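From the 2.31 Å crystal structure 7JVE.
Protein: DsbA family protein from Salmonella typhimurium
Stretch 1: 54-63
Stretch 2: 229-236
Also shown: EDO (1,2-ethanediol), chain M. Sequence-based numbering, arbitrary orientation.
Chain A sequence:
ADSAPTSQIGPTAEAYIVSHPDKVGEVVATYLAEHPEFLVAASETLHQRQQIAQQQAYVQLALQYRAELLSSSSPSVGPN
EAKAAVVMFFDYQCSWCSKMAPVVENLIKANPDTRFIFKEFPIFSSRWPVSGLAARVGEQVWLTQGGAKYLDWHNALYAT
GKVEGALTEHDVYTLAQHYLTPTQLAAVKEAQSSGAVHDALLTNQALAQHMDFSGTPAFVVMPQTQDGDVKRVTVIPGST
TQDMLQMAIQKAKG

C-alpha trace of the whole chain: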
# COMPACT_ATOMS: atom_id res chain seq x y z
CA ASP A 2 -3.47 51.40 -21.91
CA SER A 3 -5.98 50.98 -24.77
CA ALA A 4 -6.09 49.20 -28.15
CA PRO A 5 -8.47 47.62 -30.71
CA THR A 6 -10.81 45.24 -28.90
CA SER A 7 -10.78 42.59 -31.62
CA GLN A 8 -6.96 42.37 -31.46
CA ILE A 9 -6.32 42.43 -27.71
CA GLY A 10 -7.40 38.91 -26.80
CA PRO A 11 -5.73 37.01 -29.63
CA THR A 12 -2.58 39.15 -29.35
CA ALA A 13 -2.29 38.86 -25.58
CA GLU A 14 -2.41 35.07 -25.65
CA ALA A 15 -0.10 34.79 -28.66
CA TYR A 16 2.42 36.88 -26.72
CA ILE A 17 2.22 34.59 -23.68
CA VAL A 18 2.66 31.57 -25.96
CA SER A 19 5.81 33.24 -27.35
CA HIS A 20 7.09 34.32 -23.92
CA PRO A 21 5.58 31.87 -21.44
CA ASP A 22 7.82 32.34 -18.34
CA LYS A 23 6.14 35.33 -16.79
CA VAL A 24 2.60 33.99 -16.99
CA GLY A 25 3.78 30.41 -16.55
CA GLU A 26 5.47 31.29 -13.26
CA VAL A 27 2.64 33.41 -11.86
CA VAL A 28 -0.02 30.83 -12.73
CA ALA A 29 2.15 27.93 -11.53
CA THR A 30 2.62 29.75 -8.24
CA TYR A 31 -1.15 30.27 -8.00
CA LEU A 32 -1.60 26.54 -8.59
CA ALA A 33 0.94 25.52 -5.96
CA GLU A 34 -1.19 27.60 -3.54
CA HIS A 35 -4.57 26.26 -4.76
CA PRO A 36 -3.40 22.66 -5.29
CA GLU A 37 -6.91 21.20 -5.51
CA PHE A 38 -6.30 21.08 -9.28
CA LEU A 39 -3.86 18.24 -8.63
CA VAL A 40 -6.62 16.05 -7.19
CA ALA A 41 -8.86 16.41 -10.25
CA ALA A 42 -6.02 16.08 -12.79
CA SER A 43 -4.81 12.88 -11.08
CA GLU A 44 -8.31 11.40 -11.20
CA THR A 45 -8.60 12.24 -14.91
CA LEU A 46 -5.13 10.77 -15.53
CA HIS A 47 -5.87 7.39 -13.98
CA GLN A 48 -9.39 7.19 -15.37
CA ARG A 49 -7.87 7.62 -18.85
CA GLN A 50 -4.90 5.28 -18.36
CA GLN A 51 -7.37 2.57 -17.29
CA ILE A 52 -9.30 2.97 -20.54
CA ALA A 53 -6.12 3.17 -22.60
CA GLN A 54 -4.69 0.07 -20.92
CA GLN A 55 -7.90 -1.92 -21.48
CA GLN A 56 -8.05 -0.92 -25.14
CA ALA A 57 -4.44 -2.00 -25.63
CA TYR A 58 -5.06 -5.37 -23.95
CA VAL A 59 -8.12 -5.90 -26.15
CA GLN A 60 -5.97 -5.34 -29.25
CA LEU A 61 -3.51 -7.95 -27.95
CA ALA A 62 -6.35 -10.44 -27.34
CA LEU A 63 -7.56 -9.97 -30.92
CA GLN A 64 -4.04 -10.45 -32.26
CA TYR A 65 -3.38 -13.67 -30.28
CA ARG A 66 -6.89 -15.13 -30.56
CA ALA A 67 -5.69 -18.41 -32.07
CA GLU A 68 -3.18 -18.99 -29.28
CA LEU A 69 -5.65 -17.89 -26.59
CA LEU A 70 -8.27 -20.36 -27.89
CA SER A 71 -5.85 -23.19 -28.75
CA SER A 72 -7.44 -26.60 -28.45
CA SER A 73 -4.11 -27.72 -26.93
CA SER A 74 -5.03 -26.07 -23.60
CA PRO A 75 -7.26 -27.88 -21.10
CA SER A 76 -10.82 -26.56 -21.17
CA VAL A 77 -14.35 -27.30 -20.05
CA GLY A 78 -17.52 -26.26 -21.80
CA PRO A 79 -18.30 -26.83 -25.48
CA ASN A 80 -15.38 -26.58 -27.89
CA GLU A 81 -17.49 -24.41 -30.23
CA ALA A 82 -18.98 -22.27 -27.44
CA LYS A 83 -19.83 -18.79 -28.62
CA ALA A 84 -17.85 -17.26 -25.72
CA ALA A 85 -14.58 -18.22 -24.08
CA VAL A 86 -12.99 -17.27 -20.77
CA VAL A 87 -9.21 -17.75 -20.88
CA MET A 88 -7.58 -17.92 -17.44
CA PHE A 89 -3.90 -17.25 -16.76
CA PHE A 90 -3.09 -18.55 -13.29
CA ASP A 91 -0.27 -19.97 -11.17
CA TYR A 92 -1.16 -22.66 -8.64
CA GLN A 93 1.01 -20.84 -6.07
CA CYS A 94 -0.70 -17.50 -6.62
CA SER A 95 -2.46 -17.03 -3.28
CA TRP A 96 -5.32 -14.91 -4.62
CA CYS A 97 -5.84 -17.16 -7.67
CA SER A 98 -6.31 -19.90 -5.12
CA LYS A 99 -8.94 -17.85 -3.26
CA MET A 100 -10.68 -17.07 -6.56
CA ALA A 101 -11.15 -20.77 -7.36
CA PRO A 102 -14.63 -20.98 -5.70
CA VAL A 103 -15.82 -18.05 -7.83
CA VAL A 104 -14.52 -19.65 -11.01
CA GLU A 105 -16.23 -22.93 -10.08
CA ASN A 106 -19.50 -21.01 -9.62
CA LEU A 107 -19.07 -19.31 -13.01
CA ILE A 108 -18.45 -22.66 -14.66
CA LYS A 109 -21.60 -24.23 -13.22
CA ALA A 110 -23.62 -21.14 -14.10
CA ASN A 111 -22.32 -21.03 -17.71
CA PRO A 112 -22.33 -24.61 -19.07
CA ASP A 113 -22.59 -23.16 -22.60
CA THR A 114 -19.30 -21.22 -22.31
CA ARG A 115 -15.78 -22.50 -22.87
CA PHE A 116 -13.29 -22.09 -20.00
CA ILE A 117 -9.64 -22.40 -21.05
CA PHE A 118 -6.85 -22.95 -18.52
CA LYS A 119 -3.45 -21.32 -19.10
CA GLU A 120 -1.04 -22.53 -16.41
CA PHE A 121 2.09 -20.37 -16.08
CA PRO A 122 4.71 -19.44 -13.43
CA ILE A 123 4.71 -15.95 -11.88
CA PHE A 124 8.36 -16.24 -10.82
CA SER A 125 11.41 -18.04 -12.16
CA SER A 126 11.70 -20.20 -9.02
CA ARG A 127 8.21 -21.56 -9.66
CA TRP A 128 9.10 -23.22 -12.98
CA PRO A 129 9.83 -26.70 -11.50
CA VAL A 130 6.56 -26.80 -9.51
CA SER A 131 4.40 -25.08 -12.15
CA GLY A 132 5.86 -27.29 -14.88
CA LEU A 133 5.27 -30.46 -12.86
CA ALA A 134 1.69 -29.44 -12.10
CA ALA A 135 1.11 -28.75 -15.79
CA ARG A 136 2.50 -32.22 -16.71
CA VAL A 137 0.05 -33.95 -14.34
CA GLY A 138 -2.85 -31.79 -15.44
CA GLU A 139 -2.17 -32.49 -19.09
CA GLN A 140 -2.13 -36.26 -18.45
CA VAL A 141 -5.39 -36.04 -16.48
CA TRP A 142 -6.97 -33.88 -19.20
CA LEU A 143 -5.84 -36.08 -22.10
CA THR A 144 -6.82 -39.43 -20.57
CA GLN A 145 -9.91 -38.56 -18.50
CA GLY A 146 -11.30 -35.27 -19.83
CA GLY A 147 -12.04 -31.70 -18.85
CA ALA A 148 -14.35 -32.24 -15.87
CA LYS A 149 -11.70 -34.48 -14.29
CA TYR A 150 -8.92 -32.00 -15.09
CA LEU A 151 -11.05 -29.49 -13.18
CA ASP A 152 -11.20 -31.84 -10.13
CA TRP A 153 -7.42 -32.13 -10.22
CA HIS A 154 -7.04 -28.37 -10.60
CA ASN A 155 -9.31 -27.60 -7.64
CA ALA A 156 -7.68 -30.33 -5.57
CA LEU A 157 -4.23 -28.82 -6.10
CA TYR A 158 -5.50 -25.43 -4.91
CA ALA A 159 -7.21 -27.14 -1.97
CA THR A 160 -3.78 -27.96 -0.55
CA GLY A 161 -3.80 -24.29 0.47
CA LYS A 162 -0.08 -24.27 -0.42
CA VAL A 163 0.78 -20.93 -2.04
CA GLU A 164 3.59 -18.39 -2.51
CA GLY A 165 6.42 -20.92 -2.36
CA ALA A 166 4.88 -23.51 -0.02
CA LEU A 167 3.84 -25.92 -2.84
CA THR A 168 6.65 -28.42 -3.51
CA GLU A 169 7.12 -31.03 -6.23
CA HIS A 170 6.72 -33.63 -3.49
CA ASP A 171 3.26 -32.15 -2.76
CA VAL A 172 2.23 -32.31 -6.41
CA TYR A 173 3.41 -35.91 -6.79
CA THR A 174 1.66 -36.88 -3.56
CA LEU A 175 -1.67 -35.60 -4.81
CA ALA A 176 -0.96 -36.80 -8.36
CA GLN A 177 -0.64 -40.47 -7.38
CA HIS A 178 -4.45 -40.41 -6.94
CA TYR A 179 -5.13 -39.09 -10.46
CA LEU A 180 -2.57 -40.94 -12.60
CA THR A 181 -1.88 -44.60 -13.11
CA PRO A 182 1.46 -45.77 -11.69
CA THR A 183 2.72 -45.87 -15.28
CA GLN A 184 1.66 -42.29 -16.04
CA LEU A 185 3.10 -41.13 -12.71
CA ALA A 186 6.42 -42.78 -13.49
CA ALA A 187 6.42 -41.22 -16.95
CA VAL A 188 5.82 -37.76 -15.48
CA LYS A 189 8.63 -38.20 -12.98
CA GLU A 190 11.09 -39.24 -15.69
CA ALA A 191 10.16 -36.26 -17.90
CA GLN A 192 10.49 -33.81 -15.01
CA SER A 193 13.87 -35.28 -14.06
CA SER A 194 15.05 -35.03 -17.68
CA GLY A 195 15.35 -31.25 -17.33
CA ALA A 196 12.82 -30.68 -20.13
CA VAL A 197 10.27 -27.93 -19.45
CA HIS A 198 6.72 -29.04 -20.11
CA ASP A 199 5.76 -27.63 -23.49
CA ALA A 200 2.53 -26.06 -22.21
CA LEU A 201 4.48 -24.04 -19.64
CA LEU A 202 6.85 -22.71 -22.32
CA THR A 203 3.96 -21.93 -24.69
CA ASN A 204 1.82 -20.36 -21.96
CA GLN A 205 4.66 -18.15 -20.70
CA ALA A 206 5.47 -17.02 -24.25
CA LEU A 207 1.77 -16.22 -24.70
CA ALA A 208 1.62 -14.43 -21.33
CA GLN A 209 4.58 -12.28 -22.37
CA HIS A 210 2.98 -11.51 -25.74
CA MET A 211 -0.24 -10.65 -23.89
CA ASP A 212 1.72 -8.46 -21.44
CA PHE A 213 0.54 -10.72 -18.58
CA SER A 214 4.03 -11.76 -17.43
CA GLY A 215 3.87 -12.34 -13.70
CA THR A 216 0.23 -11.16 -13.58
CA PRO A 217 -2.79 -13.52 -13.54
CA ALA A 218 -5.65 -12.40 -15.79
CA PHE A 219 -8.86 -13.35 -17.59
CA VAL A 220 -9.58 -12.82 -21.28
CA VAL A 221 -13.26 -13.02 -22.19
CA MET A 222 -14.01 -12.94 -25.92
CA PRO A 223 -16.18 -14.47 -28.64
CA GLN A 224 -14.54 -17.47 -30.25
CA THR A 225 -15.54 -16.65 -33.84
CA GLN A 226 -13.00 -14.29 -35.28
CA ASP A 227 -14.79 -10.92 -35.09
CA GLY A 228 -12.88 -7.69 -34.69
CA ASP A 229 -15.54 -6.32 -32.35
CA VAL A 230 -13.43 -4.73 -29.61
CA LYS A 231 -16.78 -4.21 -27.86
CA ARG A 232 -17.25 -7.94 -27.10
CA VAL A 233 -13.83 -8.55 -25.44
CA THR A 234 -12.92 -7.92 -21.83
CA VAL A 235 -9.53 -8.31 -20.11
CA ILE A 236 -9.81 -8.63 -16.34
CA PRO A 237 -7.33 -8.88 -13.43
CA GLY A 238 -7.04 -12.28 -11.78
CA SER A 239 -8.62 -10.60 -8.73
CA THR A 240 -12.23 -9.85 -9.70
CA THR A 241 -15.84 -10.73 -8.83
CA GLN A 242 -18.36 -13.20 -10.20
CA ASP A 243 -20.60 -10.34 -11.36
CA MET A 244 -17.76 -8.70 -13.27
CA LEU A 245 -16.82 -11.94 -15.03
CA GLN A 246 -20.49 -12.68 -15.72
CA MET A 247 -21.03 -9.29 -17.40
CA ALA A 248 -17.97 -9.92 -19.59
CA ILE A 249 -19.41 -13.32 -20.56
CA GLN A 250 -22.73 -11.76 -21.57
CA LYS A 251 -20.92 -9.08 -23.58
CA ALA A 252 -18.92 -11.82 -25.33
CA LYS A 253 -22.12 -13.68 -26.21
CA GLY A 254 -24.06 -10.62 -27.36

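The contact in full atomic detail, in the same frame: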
# COMPACT_ATOMS: atom_id res chain seq x y z
N GLN A 54 -5.26 1.39 -21.18
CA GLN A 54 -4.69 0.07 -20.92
C GLN A 54 -5.62 -1.03 -21.42
O GLN A 54 -5.18 -1.97 -22.11
CB GLN A 54 -4.43 -0.11 -19.42
CG GLN A 54 -3.65 -1.36 -19.06
CD GLN A 54 -2.15 -1.14 -19.21
OE1 GLN A 54 -1.72 -0.46 -20.14
NE2 GLN A 54 -1.36 -1.68 -18.28
N GLN A 55 -6.91 -0.94 -21.06
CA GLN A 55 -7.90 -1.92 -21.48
C GLN A 55 -7.95 -2.04 -23.00
O GLN A 55 -7.92 -3.14 -23.56
CB GLN A 55 -9.27 -1.51 -20.94
CG GLN A 55 -10.46 -2.47 -21.18
CD GLN A 55 -10.25 -3.90 -20.64
OE1 GLN A 55 -10.86 -4.84 -21.13
NE2 GLN A 55 -9.32 -4.06 -19.69
N GLN A 56 -8.04 -0.90 -23.68
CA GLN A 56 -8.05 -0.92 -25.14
C GLN A 56 -6.83 -1.63 -25.69
O GLN A 56 -6.94 -2.41 -26.65
CB GLN A 56 -8.14 0.51 -25.66
CG GLN A 56 -9.56 1.09 -25.60
CD GLN A 56 -9.60 2.61 -25.76
OE1 GLN A 56 -8.57 3.29 -25.67
NE2 GLN A 56 -10.80 3.16 -26.02
N ALA A 57 -5.65 -1.39 -25.11
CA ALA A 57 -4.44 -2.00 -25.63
C ALA A 57 -4.42 -3.50 -25.39
O ALA A 57 -3.94 -4.26 -26.24
CB ALA A 57 -3.20 -1.35 -25.01
N TYR A 58 -4.92 -3.94 -24.22
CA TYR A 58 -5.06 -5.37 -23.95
C TYR A 58 -6.04 -6.03 -24.91
O TYR A 58 -5.81 -7.16 -25.37
CB TYR A 58 -5.52 -5.61 -22.51
CG TYR A 58 -4.41 -5.69 -21.49
CD1 TYR A 58 -3.31 -6.54 -21.69
CD2 TYR A 58 -4.46 -4.94 -20.31
CE1 TYR A 58 -2.30 -6.63 -20.75
CE2 TYR A 58 -3.45 -5.02 -19.38
CZ TYR A 58 -2.38 -5.86 -19.60
OH TYR A 58 -1.39 -5.92 -18.66
N VAL A 59 -7.15 -5.35 -25.21
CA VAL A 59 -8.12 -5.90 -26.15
C VAL A 59 -7.47 -6.12 -27.51
O VAL A 59 -7.67 -7.17 -28.15
CB VAL A 59 -9.36 -4.98 -26.26
CG1 VAL A 59 -10.15 -5.34 -27.50
CG2 VAL A 59 -10.23 -5.11 -25.00
N GLN A 60 -6.68 -5.16 -27.98
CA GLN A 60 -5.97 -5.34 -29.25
C GLN A 60 -5.07 -6.57 -29.20
O GLN A 60 -4.98 -7.31 -30.18
CB GLN A 60 -5.14 -4.09 -29.59
CG GLN A 60 -5.97 -2.92 -30.05
CD GLN A 60 -6.69 -3.23 -31.35
OE1 GLN A 60 -6.05 -3.57 -32.36
NE2 GLN A 60 -8.02 -3.16 -31.34
N LEU A 61 -4.38 -6.79 -28.07
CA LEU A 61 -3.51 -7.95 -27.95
C LEU A 61 -4.31 -9.25 -27.99
O LEU A 61 -3.90 -10.21 -28.65
CB LEU A 61 -2.68 -7.87 -26.66
CG LEU A 61 -1.64 -6.74 -26.62
CD1 LEU A 61 -0.96 -6.66 -25.25
CD2 LEU A 61 -0.61 -6.95 -27.73
N ALA A 62 -5.46 -9.28 -27.30
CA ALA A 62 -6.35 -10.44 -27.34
C ALA A 62 -6.79 -10.75 -28.77
O ALA A 62 -6.79 -11.92 -29.18
CB ALA A 62 -7.57 -10.21 -26.46
N LEU A 63 -7.17 -9.73 -29.53
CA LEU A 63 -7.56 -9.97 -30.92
C LEU A 63 -6.40 -10.49 -31.73
O LEU A 63 -6.57 -11.38 -32.57
CB LEU A 63 -8.13 -8.70 -31.55
CG LEU A 63 -9.45 -8.26 -30.90
CD1 LEU A 63 -9.87 -6.85 -31.35
CD2 LEU A 63 -10.56 -9.29 -31.14
N ASP A 229 -14.71 -7.18 -33.19
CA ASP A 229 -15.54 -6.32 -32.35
C ASP A 229 -14.88 -6.16 -30.99
O ASP A 229 -15.06 -6.98 -30.09
CB ASP A 229 -16.96 -6.86 -32.25
CG ASP A 229 -17.97 -5.78 -31.89
OD1 ASP A 229 -19.19 -6.04 -31.97
OD2 ASP A 229 -17.53 -4.68 -31.48
N VAL A 230 -14.09 -5.09 -30.86
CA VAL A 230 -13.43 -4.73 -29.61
C VAL A 230 -14.44 -4.68 -28.48
O VAL A 230 -14.10 -4.90 -27.30
CB VAL A 230 -12.69 -3.38 -29.78
CG1 VAL A 230 -11.64 -3.46 -30.89
CG2 VAL A 230 -13.68 -2.24 -30.02
N LYS A 231 -15.70 -4.40 -28.81
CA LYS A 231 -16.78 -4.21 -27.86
C LYS A 231 -17.25 -5.49 -27.19
O LYS A 231 -17.98 -5.41 -26.20
CB LYS A 231 -17.97 -3.53 -28.55
CG LYS A 231 -19.04 -3.02 -27.59
CD LYS A 231 -18.51 -1.85 -26.76
CE LYS A 231 -18.25 -0.62 -27.61
NZ LYS A 231 -19.52 -0.01 -28.10
N ARG A 232 -16.85 -6.67 -27.69
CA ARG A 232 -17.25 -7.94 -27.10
C ARG A 232 -16.12 -8.63 -26.33
O ARG A 232 -16.28 -9.80 -25.94
CB ARG A 232 -17.79 -8.89 -28.17
CG ARG A 232 -19.06 -8.40 -28.88
CD ARG A 232 -20.00 -9.56 -29.18
NE ARG A 232 -19.59 -10.31 -30.37
CZ ARG A 232 -19.98 -11.56 -30.68
NH1 ARG A 232 -20.81 -12.23 -29.89
NH2 ARG A 232 -19.54 -12.13 -31.79
N VAL A 233 -15.00 -7.96 -26.09
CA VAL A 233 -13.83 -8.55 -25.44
C VAL A 233 -13.58 -7.83 -24.12
O VAL A 233 -13.67 -6.61 -24.05
CB VAL A 233 -12.58 -8.43 -26.33
CG1 VAL A 233 -11.37 -9.07 -25.65
CG2 VAL A 233 -12.84 -9.01 -27.72
N THR A 234 -13.23 -8.58 -23.09
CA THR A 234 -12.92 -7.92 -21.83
C THR A 234 -11.68 -8.59 -21.24
O THR A 234 -11.61 -9.82 -21.20
CB THR A 234 -14.09 -8.00 -20.85
OG1 THR A 234 -15.30 -7.67 -21.53
CG2 THR A 234 -13.91 -6.94 -19.78
N VAL A 235 -10.72 -7.80 -20.76
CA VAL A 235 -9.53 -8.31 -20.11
C VAL A 235 -9.60 -7.91 -18.65
O VAL A 235 -9.76 -6.73 -18.34
CB VAL A 235 -8.24 -7.79 -20.79
CG1 VAL A 235 -7.02 -8.17 -20.00
CG2 VAL A 235 -8.15 -8.34 -22.22
N ILE A 236 -9.51 -8.88 -17.75
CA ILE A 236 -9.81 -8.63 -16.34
C ILE A 236 -8.71 -9.15 -15.43
O ILE A 236 -8.22 -10.28 -15.63
CB ILE A 236 -11.15 -9.27 -15.96
CG1 ILE A 236 -12.21 -8.94 -17.03
CG2 ILE A 236 -11.56 -8.86 -14.52
CD1 ILE A 236 -13.62 -9.32 -16.66
C1 EDO M . -0.79 -3.84 -22.84
O1 EDO M . 0.63 -3.70 -22.91
C2 EDO M . -1.33 -2.72 -21.97
O2 EDO M . -0.64 -1.48 -22.26
O HOH W 1 -13.03 -4.22 -22.70

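A single glutamine side chain can read the backbone of a strand much as a neighbouring strand would, and Gln55 of this DsbA family protein does so from a helix. Its carboxamide pairs with both polar backbone atoms of Val235: Val235 N donates to Gln55 OE1 at 3.0 Å, nearly linear at 174°, while Gln55 NE2 donates to Val235 O, also at 3.0 Å but more bent at 148°. The two bonds fix the orientation of the amide, since each end meets a partner of complementary character. Gln55 OE1 accepts a further bond from a water, 2.7 Å away, which also donates to Val233 O at 2.8 Å, extending the polar link along the chain.

Beyond this clamp the contact is largely apolar. The CA-to-CB bonds of Val233 and Val235 point toward the helix and that of Thr234 away, the alternation expected of extended chain. Val235 CG2 packs against Tyr58 CB at 3.8 Å. Val233 sits among three helix residues: its CG1 lies 4.0 Å from Ala62 CB, its CB 4.1 Å from Val59 CG1, and its CG2 4.1 Å from Leu63 CD2. Val230, in the short 3-10 segment, extends the packing, with CB 3.9 Å from Val59 CG1 and CG1 3.9 Å from Leu63 CD1.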